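Local coordinates for protein 4-dehydrase (Streptomyces venezuelae, PDB 2PO3) that is a pyridoxal phosphate-dependent enzyme of desosamine biosynthesis, probably an aminotransferase that installs the amino group on a TDP-linked sugar, at residues Arg28-Arg31 and Ala32-Tyr35; Arg158-Ala161 and Asp162-Leu166; Gly186-Gly189 and Asp190-Phe194; Leu378-Leu381 and Cys382-Gly386. All coordinates share one frame; numbering follows the deposited sequence.

Interaction 1 (Arg28-Arg31 and Ala32-Tyr35)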
ATOM      1  N   ARG A  28       9.199 -21.755   1.753  1.00 36.45           N
ATOM      2  CA  ARG A  28      10.585 -21.260   1.801  1.00 26.95           C
ATOM      3  C   ARG A  28      11.210 -20.843   0.482  1.00 37.81           C
ATOM      4  O   ARG A  28      10.765 -21.210  -0.614  1.00 37.85           O
ATOM      5  CB  ARG A  28      11.537 -21.947   2.760  1.00 41.06           C
ATOM      6  CG  ARG A  28      11.189 -21.672   4.227  1.00 77.72           C
ATOM      7  CD  ARG A  28      12.380 -21.684   5.183  1.00 69.48           C
ATOM      8  NE  ARG A  28      12.069 -21.971   6.599  1.00 47.24           N
ATOM      9  CZ  ARG A  28      12.045 -21.064   7.596  1.00 58.50           C
ATOM     10  NH1 ARG A  28      12.294 -19.771   7.397  1.00 44.02           N
ATOM     11  NH2 ARG A  28      11.748 -21.459   8.835  1.00 60.67           N
ATOM     12  N   ILE A  29      12.244 -20.020   0.562  1.00 38.28           N
ATOM     13  CA  ILE A  29      12.907 -19.564  -0.668  1.00 43.86           C
ATOM     14  C   ILE A  29      14.413 -19.687  -0.552  1.00 37.43           C
ATOM     15  O   ILE A  29      14.962 -19.909   0.536  1.00 30.77           O
ATOM     16  CB  ILE A  29      12.640 -18.086  -1.035  1.00 49.75           C
ATOM     17  CG1 ILE A  29      12.733 -17.187   0.199  1.00 48.22           C
ATOM     18  CG2 ILE A  29      11.317 -17.901  -1.777  1.00 47.80           C
ATOM     19  CD1 ILE A  29      14.067 -16.449   0.309  1.00 38.70           C
ATOM     20  N   ASP A  30      15.052 -19.496  -1.699  1.00 25.86           N
ATOM     21  CA  ASP A  30      16.500 -19.519  -1.779  1.00 30.27           C
ATOM     22  C   ASP A  30      17.011 -18.144  -1.294  1.00 33.97           C
ATOM     23  O   ASP A  30      17.061 -17.142  -2.035  1.00 24.24           O
ATOM     24  CB  ASP A  30      16.948 -19.803  -3.226  1.00 33.86           C
ATOM     25  CG  ASP A  30      18.437 -19.801  -3.423  1.00 29.49           C
ATOM     26  OD1 ASP A  30      19.209 -19.325  -2.612  1.00 34.22           O
ATOM     27  OD2 ASP A  30      18.798 -20.205  -4.621  1.00 73.23           O
ATOM     28  N   ARG A  31      17.365 -18.114  -0.005  1.00 25.86           N
ATOM     29  CA  ARG A  31      17.840 -16.915   0.637  1.00 29.84           C
ATOM     30  C   ARG A  31      18.943 -16.156  -0.100  1.00 38.50           C
ATOM     31  O   ARG A  31      18.989 -14.926  -0.156  1.00 40.71           O
ATOM     32  CB  ARG A  31      18.190 -17.205   2.086  1.00 27.49           C
ATOM     33  CG  ARG A  31      17.436 -16.206   2.943  1.00 33.18           C
ATOM     34  CD  ARG A  31      17.541 -16.454   4.437  1.00 41.84           C
ATOM     35  NE  ARG A  31      16.444 -17.291   4.904  1.00 30.15           N
ATOM     36  CZ  ARG A  31      16.116 -17.421   6.175  1.00 39.77           C
ATOM     37  NH1 ARG A  31      16.771 -16.792   7.147  1.00 34.50           N
ATOM     38  NH2 ARG A  31      15.100 -18.212   6.472  1.00 41.39           N
ATOM     39  N   ALA A  32      19.858 -16.919  -0.664  1.00 40.21           N
ATOM     40  CA  ALA A  32      20.996 -16.386  -1.388  1.00 37.66           C
ATOM     41  C   ALA A  32      20.558 -15.583  -2.570  1.00 35.05           C
ATOM     42  O   ALA A  32      21.136 -14.535  -2.836  1.00 32.29           O
ATOM     43  CB  ALA A  32      21.953 -17.486  -1.855  1.00 35.29           C
ATOM     44  N   ARG A  33      19.557 -16.109  -3.280  1.00 28.74           N
ATOM     45  CA  ARG A  33      19.035 -15.433  -4.448  1.00 30.50           C
ATOM     46  C   ARG A  33      18.379 -14.100  -4.042  1.00 34.09           C
ATOM     47  O   ARG A  33      18.544 -13.066  -4.701  1.00 40.22           O
ATOM     48  CB  ARG A  33      18.084 -16.355  -5.230  1.00 47.22           C
ATOM     49  CG  ARG A  33      18.518 -16.757  -6.647  1.00 90.28           C
ATOM     50  CD  ARG A  33      19.644 -15.905  -7.249  1.00100.00           C
ATOM     51  NE  ARG A  33      19.298 -15.152  -8.465  1.00 82.06           N
ATOM     52  CZ  ARG A  33      19.648 -13.868  -8.669  1.00 98.82           C
ATOM     53  NH1 ARG A  33      20.340 -13.176  -7.764  1.00100.00           N
ATOM     54  NH2 ARG A  33      19.307 -13.240  -9.802  1.00 45.61           N
ATOM     55  N   LEU A  34      17.633 -14.132  -2.930  1.00 30.83           N
ATOM     56  CA  LEU A  34      16.965 -12.940  -2.424  1.00 28.69           C
ATOM     57  C   LEU A  34      17.965 -11.836  -2.057  1.00 34.11           C
ATOM     58  O   LEU A  34      17.814 -10.667  -2.439  1.00 28.13           O
ATOM     59  CB  LEU A  34      16.150 -13.259  -1.170  1.00 23.76           C
ATOM     60  CG  LEU A  34      15.592 -11.965  -0.612  1.00 29.03           C
ATOM     61  CD1 LEU A  34      14.592 -11.350  -1.602  1.00 25.76           C
ATOM     62  CD2 LEU A  34      14.973 -12.202   0.758  1.00 21.71           C
ATOM     63  N   TYR A  35      18.994 -12.213  -1.283  1.00 27.77           N
ATOM     64  CA  TYR A  35      19.994 -11.244  -0.875  1.00 25.50           C
ATOM     65  C   TYR A  35      20.792 -10.616  -2.001  1.00 24.39           C
ATOM     66  O   TYR A  35      21.077  -9.421  -2.006  1.00 31.95           O
ATOM     67  CB  TYR A  35      20.813 -11.688   0.304  1.00 24.55           C
ATOM     68  CG  TYR A  35      20.025 -11.860   1.588  1.00 37.44           C
ATOM     69  CD1 TYR A  35      19.052 -10.961   2.008  1.00 42.07           C
ATOM     70  CD2 TYR A  35      20.279 -12.943   2.424  1.00 45.96           C
ATOM     71  CE1 TYR A  35      18.400 -11.101   3.234  1.00 42.52           C
ATOM     72  CE2 TYR A  35      19.565 -13.164   3.601  1.00 48.54           C
ATOM     73  CZ  TYR A  35      18.652 -12.202   4.045  1.00 35.85           C
ATOM     74  OH  TYR A  35      17.932 -12.419   5.205  1.00 36.49           O
TER
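Asp30 caps the start of helix 31-44 with its carboxylate, whose OD1 meets two backbone amides of the first turn. Both capping bonds are weak: Asp30 OD1 lies 3.2 Å from Ala32 N and 3.3 Å from Arg33 N, the latter the straighter of the two at 154°. CG stands anti to the backbone N (chi1 178°), and this swings the carboxylate forward along the chain. The main chain of the same residue starts the helical ladder, since Leu34 N donates to Asp30 O at 3.2 Å. One residue on, Tyr35 N reaches Arg31 O at 2.9 Å.

Apolar contact takes two forms. Ile29 CD1 comes within 4.1 Å of Leu34 CB, and both side chains lean on helix 246-276, Ile29 through Met251 and Thr254, Leu34 through Ala250 and Thr254. Arg31 and Tyr35 run alongside each other in the same direction: Arg31 CG sits 3.8 Å from Tyr35 CE2, while the guanidinium and ring planes are turned 85° apart and do not stack.

The polar ends of Arg31, Tyr35 and Arg33 find their partners outside the two segments. Arg31 NH1 forms a salt bridge with Asp43 of the second subunit, Tyr35 OH hydrogen-bonds Asp39 of the second subunit, and the two copies of Tyr35 meet edge-to-face across the interface. Arg33 instead pairs with Glu36 of its own helix. The chemistry is thus divided: the cap offers a weak acceptor to the first-turn amides, while Arg31 and Tyr35, in contact along their length, both carry polar ends to acidic residues of the second subunit.

Interaction 2 (Arg158-Ala161 and Asp162-Leu166)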
ATOM      1  N   ARG A 158     -19.088 -12.869 -19.644  1.00 25.26           N
ATOM      2  CA  ARG A 158     -18.825 -11.855 -20.621  1.00 24.99           C
ATOM      3  C   ARG A 158     -20.129 -11.629 -21.405  1.00 38.68           C
ATOM      4  O   ARG A 158     -20.589 -10.508 -21.647  1.00 32.30           O
ATOM      5  CB  ARG A 158     -17.752 -12.467 -21.516  1.00 27.11           C
ATOM      6  CG  ARG A 158     -17.463 -11.688 -22.789  1.00 23.75           C
ATOM      7  CD  ARG A 158     -16.657 -10.465 -22.479  1.00 44.78           C
ATOM      8  NE  ARG A 158     -15.215 -10.654 -22.580  1.00 71.42           N
ATOM      9  CZ  ARG A 158     -14.444  -9.603 -22.305  1.00 99.55           C
ATOM     10  NH1 ARG A 158     -15.002  -8.434 -21.946  1.00 35.63           N
ATOM     11  NH2 ARG A 158     -13.113  -9.725 -22.380  1.00 81.07           N
ATOM     12  N   LYS A 159     -20.766 -12.732 -21.796  1.00 39.24           N
ATOM     13  CA  LYS A 159     -22.013 -12.610 -22.534  1.00 41.25           C
ATOM     14  C   LYS A 159     -23.044 -11.756 -21.815  1.00 33.92           C
ATOM     15  O   LYS A 159     -23.704 -10.896 -22.371  1.00 34.62           O
ATOM     16  CB  LYS A 159     -22.593 -13.934 -23.031  1.00 37.76           C
ATOM     17  CG  LYS A 159     -23.863 -13.697 -23.831  1.00 88.11           C
ATOM     18  CD  LYS A 159     -24.624 -14.963 -24.195  1.00 96.05           C
ATOM     19  CE  LYS A 159     -25.556 -15.431 -23.090  1.00100.00           C
ATOM     20  NZ  LYS A 159     -26.343 -16.632 -23.447  1.00100.00           N
ATOM     21  N   VAL A 160     -23.217 -11.974 -20.534  1.00 34.09           N
ATOM     22  CA  VAL A 160     -24.192 -11.154 -19.840  1.00 27.67           C
ATOM     23  C   VAL A 160     -23.730  -9.708 -19.780  1.00 36.03           C
ATOM     24  O   VAL A 160     -24.482  -8.769 -20.031  1.00 38.76           O
ATOM     25  CB  VAL A 160     -24.434 -11.689 -18.424  1.00 28.71           C
ATOM     26  CG1 VAL A 160     -25.434 -10.801 -17.680  1.00 27.94           C
ATOM     27  CG2 VAL A 160     -24.904 -13.144 -18.446  1.00 27.23           C
ATOM     28  N   ALA A 161     -22.457  -9.538 -19.428  1.00 28.67           N
ATOM     29  CA  ALA A 161     -21.850  -8.230 -19.294  1.00 27.79           C
ATOM     30  C   ALA A 161     -22.224  -7.390 -20.473  1.00 33.58           C
ATOM     31  O   ALA A 161     -22.774  -6.307 -20.324  1.00 32.87           O
ATOM     32  CB  ALA A 161     -20.327  -8.327 -19.173  1.00 24.33           C
ATOM     33  N   ASP A 162     -21.886  -7.949 -21.624  1.00 36.54           N
ATOM     34  CA  ASP A 162     -22.148  -7.325 -22.890  1.00 41.26           C
ATOM     35  C   ASP A 162     -23.580  -6.901 -22.939  1.00 47.72           C
ATOM     36  O   ASP A 162     -23.882  -5.724 -23.098  1.00 45.63           O
ATOM     37  CB  ASP A 162     -21.750  -8.251 -24.046  1.00 42.38           C
ATOM     38  CG  ASP A 162     -20.242  -8.233 -24.138  1.00 58.39           C
ATOM     39  OD1 ASP A 162     -19.571  -7.422 -23.516  1.00 48.67           O
ATOM     40  OD2 ASP A 162     -19.720  -9.163 -24.916  1.00 36.75           O
ATOM     41  N   GLU A 163     -24.454  -7.874 -22.761  1.00 48.49           N
ATOM     42  CA  GLU A 163     -25.874  -7.581 -22.762  1.00 53.43           C
ATOM     43  C   GLU A 163     -26.227  -6.294 -21.999  1.00 56.09           C
ATOM     44  O   GLU A 163     -27.093  -5.513 -22.401  1.00 64.91           O
ATOM     45  CB  GLU A 163     -26.683  -8.753 -22.155  1.00 57.94           C
ATOM     46  CG  GLU A 163     -27.630  -9.507 -23.120  1.00 84.25           C
ATOM     47  CD  GLU A 163     -27.516 -11.010 -22.989  1.00100.00           C
ATOM     48  OE1 GLU A 163     -27.273 -11.742 -23.943  1.00100.00           O
ATOM     49  OE2 GLU A 163     -27.673 -11.440 -21.750  1.00 87.47           O
ATOM     50  N   HIS A 164     -25.592  -6.038 -20.872  1.00 39.73           N
ATOM     51  CA  HIS A 164     -25.998  -4.839 -20.185  1.00 40.68           C
ATOM     52  C   HIS A 164     -25.046  -3.679 -20.292  1.00 39.33           C
ATOM     53  O   HIS A 164     -25.176  -2.727 -19.515  1.00 26.64           O
ATOM     54  CB  HIS A 164     -26.406  -5.117 -18.720  1.00 44.99           C
ATOM     55  CG  HIS A 164     -27.376  -6.253 -18.646  1.00 46.87           C
ATOM     56  ND1 HIS A 164     -27.009  -7.550 -19.010  1.00 50.28           N
ATOM     57  CD2 HIS A 164     -28.691  -6.277 -18.271  1.00 45.86           C
ATOM     58  CE1 HIS A 164     -28.088  -8.323 -18.845  1.00 47.21           C
ATOM     59  NE2 HIS A 164     -29.113  -7.592 -18.395  1.00 45.54           N
ATOM     60  N   GLY A 165     -24.111  -3.752 -21.238  1.00 34.51           N
ATOM     61  CA  GLY A 165     -23.147  -2.673 -21.372  1.00 34.91           C
ATOM     62  C   GLY A 165     -22.349  -2.467 -20.068  1.00 49.87           C
ATOM     63  O   GLY A 165     -22.268  -1.339 -19.557  1.00 47.85           O
ATOM     64  N   LEU A 166     -21.774  -3.578 -19.541  1.00 38.20           N
ATOM     65  CA  LEU A 166     -20.971  -3.621 -18.315  1.00 29.37           C
ATOM     66  C   LEU A 166     -19.552  -4.102 -18.605  1.00 37.78           C
ATOM     67  O   LEU A 166     -19.332  -4.861 -19.560  1.00 33.32           O
ATOM     68  CB  LEU A 166     -21.563  -4.663 -17.355  1.00 23.83           C
ATOM     69  CG  LEU A 166     -22.998  -4.334 -17.044  1.00 28.35           C
ATOM     70  CD1 LEU A 166     -23.565  -5.357 -16.049  1.00 25.19           C
ATOM     71  CD2 LEU A 166     -22.999  -2.933 -16.456  1.00 24.54           C
TER
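Helix 154-163 ends here in a Schellman motif: Leu166 N returns to Ala161 O at 3.0 Å, Gly165 N bonds Asp162 O at 2.7 Å, and Gly165 makes the turn with positive phi (59°). Val160 O is gripped twice by one residue. His164 N donates to it from the backbone, and His164 ND1 donates at 3.0 Å with a nearly straight N-H (169°), the oxygen lying at the ring edge and in its plane. His164 CG, anti to its carbonyl carbon (chi1 -50°), brings ND1 to the same oxygen its amide uses. The imidazole also runs alongside Val160, whose CG1 is 3.8 Å from His164 CE1. Putting an alanine at His164 would probably leave Val160 O with its backbone donor alone and open a gap beside the valine methyl. Lys159 and Glu163 extend together, Lys159 CG 3.9 Å from Glu163 OE1, their charged atoms apart. Arg158 likewise only brushes Asp162; its NH1 is engaged by Asp190. Past the turn, Leu166 CB packs 4.3 Å from Ala161 CB. As crossover of the beta-alpha-beta unit with strands 139-145 and 167-171, the helix packs Val160 on Ala132, while Leu166 rests on Thr139 and Val142 of the first strand.

Interaction 3 (Gly186-Gly189 and Asp190-Phe194)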
ATOM      1  N   GLY A 186      -6.072 -14.385 -15.821  1.00 23.34           N
ATOM      2  CA  GLY A 186      -5.430 -13.080 -15.998  1.00 20.58           C
ATOM      3  C   GLY A 186      -5.673 -12.563 -17.427  1.00 27.70           C
ATOM      4  O   GLY A 186      -5.563 -11.378 -17.742  1.00 21.19           O
ATOM      5  N   SER A 187      -6.025 -13.492 -18.312  1.00 27.78           N
ATOM      6  CA  SER A 187      -6.291 -13.182 -19.699  1.00 23.11           C
ATOM      7  C   SER A 187      -7.750 -13.376 -20.047  1.00 35.15           C
ATOM      8  O   SER A 187      -8.097 -13.444 -21.219  1.00 33.51           O
ATOM      9  CB  SER A 187      -5.583 -14.220 -20.512  1.00 31.57           C
ATOM     10  OG  SER A 187      -6.301 -15.427 -20.322  1.00 41.73           O
ATOM     11  N   LEU A 188      -8.600 -13.482 -19.031  1.00 28.12           N
ATOM     12  CA  LEU A 188      -9.999 -13.702 -19.273  1.00 25.17           C
ATOM     13  C   LEU A 188     -10.848 -12.501 -19.090  1.00 27.84           C
ATOM     14  O   LEU A 188     -11.898 -12.419 -19.710  1.00 35.98           O
ATOM     15  CB  LEU A 188     -10.560 -14.805 -18.367  1.00 23.17           C
ATOM     16  CG  LEU A 188      -9.671 -16.008 -18.422  1.00 29.54           C
ATOM     17  CD1 LEU A 188     -10.004 -16.916 -17.251  1.00 27.73           C
ATOM     18  CD2 LEU A 188      -9.960 -16.680 -19.750  1.00 29.72           C
ATOM     19  N   GLY A 189     -10.442 -11.585 -18.221  1.00 28.50           N
ATOM     20  CA  GLY A 189     -11.332 -10.435 -18.065  1.00 22.36           C
ATOM     21  C   GLY A 189     -10.783  -9.284 -18.856  1.00 32.06           C
ATOM     22  O   GLY A 189      -9.787  -9.449 -19.564  1.00 30.47           O
ATOM     23  N   ASP A 190     -11.440  -8.144 -18.706  1.00 26.07           N
ATOM     24  CA  ASP A 190     -11.008  -6.928 -19.346  1.00 29.07           C
ATOM     25  C   ASP A 190      -9.637  -6.610 -18.730  1.00 42.34           C
ATOM     26  O   ASP A 190      -8.761  -5.995 -19.365  1.00 38.29           O
ATOM     27  CB  ASP A 190     -12.010  -5.787 -19.005  1.00 26.88           C
ATOM     28  CG  ASP A 190     -13.285  -5.932 -19.812  1.00 36.26           C
ATOM     29  OD1 ASP A 190     -13.360  -6.687 -20.750  1.00 29.18           O
ATOM     30  OD2 ASP A 190     -14.285  -5.171 -19.426  1.00 32.02           O
ATOM     31  N   ALA A 191      -9.501  -7.046 -17.453  1.00 33.23           N
ATOM     32  CA  ALA A 191      -8.319  -6.902 -16.607  1.00 23.17           C
ATOM     33  C   ALA A 191      -8.512  -7.710 -15.350  1.00 31.72           C
ATOM     34  O   ALA A 191      -9.647  -7.854 -14.876  1.00 25.58           O
ATOM     35  CB  ALA A 191      -8.058  -5.445 -16.216  1.00 21.80           C
ATOM     36  N   GLU A 192      -7.390  -8.218 -14.809  1.00 28.49           N
ATOM     37  CA  GLU A 192      -7.422  -9.013 -13.588  1.00 22.81           C
ATOM     38  C   GLU A 192      -6.389  -8.562 -12.547  1.00 34.04           C
ATOM     39  O   GLU A 192      -5.368  -7.931 -12.893  1.00 26.44           O
ATOM     40  CB  GLU A 192      -7.407 -10.537 -13.846  1.00 22.50           C
ATOM     41  CG  GLU A 192      -8.323 -10.973 -15.025  1.00 19.90           C
ATOM     42  CD  GLU A 192      -8.293 -12.464 -15.225  1.00 23.35           C
ATOM     43  OE1 GLU A 192      -8.036 -13.221 -14.316  1.00 33.22           O
ATOM     44  OE2 GLU A 192      -8.517 -12.862 -16.455  1.00 32.94           O
ATOM     45  N   VAL A 193      -6.676  -8.889 -11.266  1.00 17.17           N
ATOM     46  CA  VAL A 193      -5.788  -8.522 -10.170  1.00 14.71           C
ATOM     47  C   VAL A 193      -5.226  -9.729  -9.465  1.00 21.59           C
ATOM     48  O   VAL A 193      -6.004 -10.574  -9.026  1.00 18.45           O
ATOM     49  CB  VAL A 193      -6.414  -7.569  -9.144  1.00 16.11           C
ATOM     50  CG1 VAL A 193      -5.364  -6.949  -8.226  1.00  9.72           C
ATOM     51  CG2 VAL A 193      -7.087  -6.407  -9.866  1.00 14.40           C
ATOM     52  N   PHE A 194      -3.886  -9.806  -9.360  1.00 13.97           N
ATOM     53  CA  PHE A 194      -3.243 -10.913  -8.668  1.00 12.58           C
ATOM     54  C   PHE A 194      -2.795 -10.426  -7.299  1.00 13.33           C
ATOM     55  O   PHE A 194      -2.684  -9.244  -7.069  1.00 18.00           O
ATOM     56  CB  PHE A 194      -1.953 -11.371  -9.358  1.00 13.48           C
ATOM     57  CG  PHE A 194      -2.216 -12.176 -10.589  1.00 19.49           C
ATOM     58  CD1 PHE A 194      -1.604 -11.860 -11.807  1.00 26.57           C
ATOM     59  CD2 PHE A 194      -3.081 -13.268 -10.516  1.00 21.59           C
ATOM     60  CE1 PHE A 194      -1.845 -12.633 -12.946  1.00 31.61           C
ATOM     61  CE2 PHE A 194      -3.353 -14.035 -11.650  1.00 27.62           C
ATOM     62  CZ  PHE A 194      -2.723 -13.714 -12.852  1.00 25.53           C
TER
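Glu192 reaches from strand 191-195 into the turn just before it and meets Gly186, Leu188 and Gly189. Its CB lies 3.9 Å from Gly186 CA. CG, anti to the carbonyl carbon (chi1 -42°), stays over the same glycine, 3.7 Å from its CA, and from there the chain runs out extended, carrying CD to 3.0 Å from Gly186 N. At the tip the two oxygens part. OE2 accepts two backbone hydrogen bonds: Leu188 N arrives at 2.7 Å, nearly in line with the C-O bond, and Gly189 N at 2.9 Å on the anti side, 29° out of the carboxylate plane. OE1 lies 2.7 Å from Gly186 N and is hydrogen-bonded by NE2 of His146.

A buried carboxylate thus gathers consecutive amides of the turn that leads into the strand. That strand belongs to the mixed seven-stranded sheet of the large domain of this aspartate aminotransferase-like (fold type I) fold, pairing with 167-171 in parallel and with 208-212 antiparallel. A leucine in place of Glu192 would probably leave Leu188 N and Gly189 N without their shared acceptor and His146 without its carboxylate mate.

Two residues further along the strand, Phe194 also reaches Gly186, with CZ 4.2 Å from Gly186 CA. Gly186 has positive phi (113°), a backbone shape suited to a residue without a side chain. Phe194 itself packs on Ala172 and Val211, its side chain about 8 Å from the bound external aldimine. At the start of the strand, Asp190 OD1 forms a salt bridge with Arg158 while OD2 accepts from Leu168 N.

Interaction 4 (Leu378-Leu381 and Cys382-Gly386)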
ATOM      1  N   LEU A 378      -6.882 -36.992  12.067  1.00 28.71           N
ATOM      2  CA  LEU A 378      -7.626 -36.138  12.963  1.00 27.49           C
ATOM      3  C   LEU A 378      -8.991 -35.835  12.313  1.00 27.62           C
ATOM      4  O   LEU A 378     -10.047 -35.857  12.943  1.00 27.76           O
ATOM      5  CB  LEU A 378      -6.829 -34.844  13.178  1.00 32.52           C
ATOM      6  CG  LEU A 378      -6.374 -34.588  14.614  1.00 49.61           C
ATOM      7  CD1 LEU A 378      -5.787 -33.172  14.765  1.00 58.70           C
ATOM      8  CD2 LEU A 378      -7.561 -34.749  15.556  1.00 44.43           C
ATOM      9  N   LEU A 379      -9.001 -35.575  11.017  1.00 28.10           N
ATOM     10  CA  LEU A 379     -10.272 -35.307  10.363  1.00 27.96           C
ATOM     11  C   LEU A 379     -11.164 -36.543  10.363  1.00 33.63           C
ATOM     12  O   LEU A 379     -12.383 -36.486  10.569  1.00 29.58           O
ATOM     13  CB  LEU A 379     -10.056 -34.941   8.903  1.00 27.12           C
ATOM     14  CG  LEU A 379      -9.758 -33.462   8.707  1.00 36.32           C
ATOM     15  CD1 LEU A 379      -9.687 -33.167   7.214  1.00 28.22           C
ATOM     16  CD2 LEU A 379     -10.893 -32.649   9.303  1.00 42.63           C
ATOM     17  N   ARG A 380     -10.533 -37.680  10.101  1.00 29.45           N
ATOM     18  CA  ARG A 380     -11.221 -38.950  10.050  1.00 24.67           C
ATOM     19  C   ARG A 380     -11.856 -39.225  11.400  1.00 22.99           C
ATOM     20  O   ARG A 380     -12.982 -39.670  11.479  1.00 25.04           O
ATOM     21  CB  ARG A 380     -10.236 -40.027   9.648  1.00 31.54           C
ATOM     22  CG  ARG A 380     -10.855 -41.405   9.486  1.00 30.52           C
ATOM     23  CD  ARG A 380      -9.878 -42.301   8.770  1.00 30.21           C
ATOM     24  NE  ARG A 380      -9.678 -41.928   7.363  1.00 41.86           N
ATOM     25  CZ  ARG A 380     -10.489 -42.282   6.348  1.00 40.40           C
ATOM     26  NH1 ARG A 380     -11.593 -43.007   6.536  1.00 32.32           N
ATOM     27  NH2 ARG A 380     -10.208 -41.896   5.098  1.00 37.47           N
ATOM     28  N   LEU A 381     -11.144 -38.936  12.477  1.00 24.29           N
ATOM     29  CA  LEU A 381     -11.694 -39.142  13.807  1.00 26.94           C
ATOM     30  C   LEU A 381     -12.980 -38.318  13.985  1.00 35.22           C
ATOM     31  O   LEU A 381     -14.069 -38.810  14.344  1.00 28.67           O
ATOM     32  CB  LEU A 381     -10.633 -38.756  14.865  1.00 25.15           C
ATOM     33  CG  LEU A 381     -11.101 -38.731  16.316  1.00 23.26           C
ATOM     34  CD1 LEU A 381     -11.486 -40.146  16.701  1.00 28.45           C
ATOM     35  CD2 LEU A 381      -9.988 -38.274  17.265  1.00 25.16           C
ATOM     36  N   CYS A 382     -12.846 -37.024  13.699  1.00 23.24           N
ATOM     37  CA  CYS A 382     -13.946 -36.070  13.801  1.00 27.07           C
ATOM     38  C   CYS A 382     -15.178 -36.466  13.012  1.00 30.18           C
ATOM     39  O   CYS A 382     -16.317 -36.326  13.441  1.00 29.43           O
ATOM     40  CB  CYS A 382     -13.509 -34.666  13.285  1.00 27.12           C
ATOM     41  SG  CYS A 382     -12.296 -33.816  14.335  1.00 32.02           S
ATOM     42  N   ALA A 383     -14.932 -36.937  11.807  1.00 34.70           N
ATOM     43  CA  ALA A 383     -16.006 -37.324  10.927  1.00 31.48           C
ATOM     44  C   ALA A 383     -16.694 -38.591  11.362  1.00 44.89           C
ATOM     45  O   ALA A 383     -17.922 -38.679  11.272  1.00 49.61           O
ATOM     46  CB  ALA A 383     -15.524 -37.424   9.484  1.00 32.32           C
ATOM     47  N   THR A 384     -15.906 -39.565  11.828  1.00 36.65           N
ATOM     48  CA  THR A 384     -16.471 -40.835  12.249  1.00 34.28           C
ATOM     49  C   THR A 384     -17.024 -40.845  13.656  1.00 35.50           C
ATOM     50  O   THR A 384     -17.766 -41.768  14.014  1.00 33.27           O
ATOM     51  CB  THR A 384     -15.463 -41.985  12.129  1.00 33.59           C
ATOM     52  OG1 THR A 384     -14.425 -41.743  13.060  1.00 43.89           O
ATOM     53  CG2 THR A 384     -14.910 -42.029  10.712  1.00 30.35           C
ATOM     54  N   ARG A 385     -16.651 -39.838  14.447  1.00 27.68           N
ATOM     55  CA  ARG A 385     -17.136 -39.787  15.819  1.00 28.46           C
ATOM     56  C   ARG A 385     -17.780 -38.468  16.188  1.00 30.32           C
ATOM     57  O   ARG A 385     -17.928 -38.199  17.386  1.00 25.61           O
ATOM     58  CB  ARG A 385     -16.044 -40.111  16.833  1.00 34.95           C
ATOM     59  CG  ARG A 385     -15.179 -41.322  16.448  1.00 53.06           C
ATOM     60  CD  ARG A 385     -15.555 -42.645  17.121  1.00 56.51           C
ATOM     61  NE  ARG A 385     -15.759 -42.595  18.576  1.00 77.65           N
ATOM     62  CZ  ARG A 385     -14.924 -43.097  19.491  1.00 91.46           C
ATOM     63  NH1 ARG A 385     -13.770 -43.696  19.161  1.00 99.59           N
ATOM     64  NH2 ARG A 385     -15.252 -42.989  20.788  1.00 29.30           N
ATOM     65  N   GLY A 386     -18.145 -37.703  15.142  1.00 24.69           N
ATOM     66  CA  GLY A 386     -18.755 -36.380  15.195  1.00 31.28           C
ATOM     67  C   GLY A 386     -19.826 -36.175  16.249  1.00 26.53           C
ATOM     68  O   GLY A 386     -19.713 -35.302  17.116  1.00 26.70           O
TER
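Thr384 holds OG1 between its backbone N and carbonyl carbon (chi1 66°), which turns the hydroxyl back toward the preceding turn of the helix. There OG1 lies 3.0 Å from Arg380 O and 3.2 Å from Leu381 O; its one proton can serve either carbonyl. Leu381 has CG anti to its backbone N (chi1 172°), and this sends CD1 along the helix to 3.9 Å from CG of Arg385, the two side chains crossing at a slant. Beyond CG the arginine leads away, and NH2 forms a salt bridge with Glu388. Regular backbone bonds tie the two turns together, from Cys382 N to Leu378 O at 3.1 Å, Ala383 N to Leu379 O at 2.9 Å and Thr384 N to Arg380 O at 2.9 Å. The next, Arg385 N to Leu381 O, is short at 2.8 Å but bent to 132°. This is plain packing along helix 369-394, away from the active site. Arg380 NH2 bonds the carbonyls of His276, the last residue of helix 246-276, and of Ala278 just after it, Leu381 touches Leu8, and the buried face, with Leu379 and Cys382, lies on Val315, Val318 and Leu319 of helix 312-321.

The four contacts follow one another along the chain, and only interactions 2 and 3 touch. Their centres are 16 Å apart, joined by the salt bridge from Arg158 NH1 to Asp190 OD1 at 2.7 Å; strand 167-171, which follows helix 154-163, runs parallel to strand 191-195 as its neighbour in the central sheet. Interaction 1 has its centre about 29 Å from that of interaction 3 and on the opposite side of the chain's centre from interaction 2. Interaction 4 is about 40 Å from interactions 1 and 3 between centres. Interactions 2 and 3 thus belong to the central sheet and its crossover helix, whereas 1 faces the second subunit and 4 packs the C-terminal helix on helix 312-321.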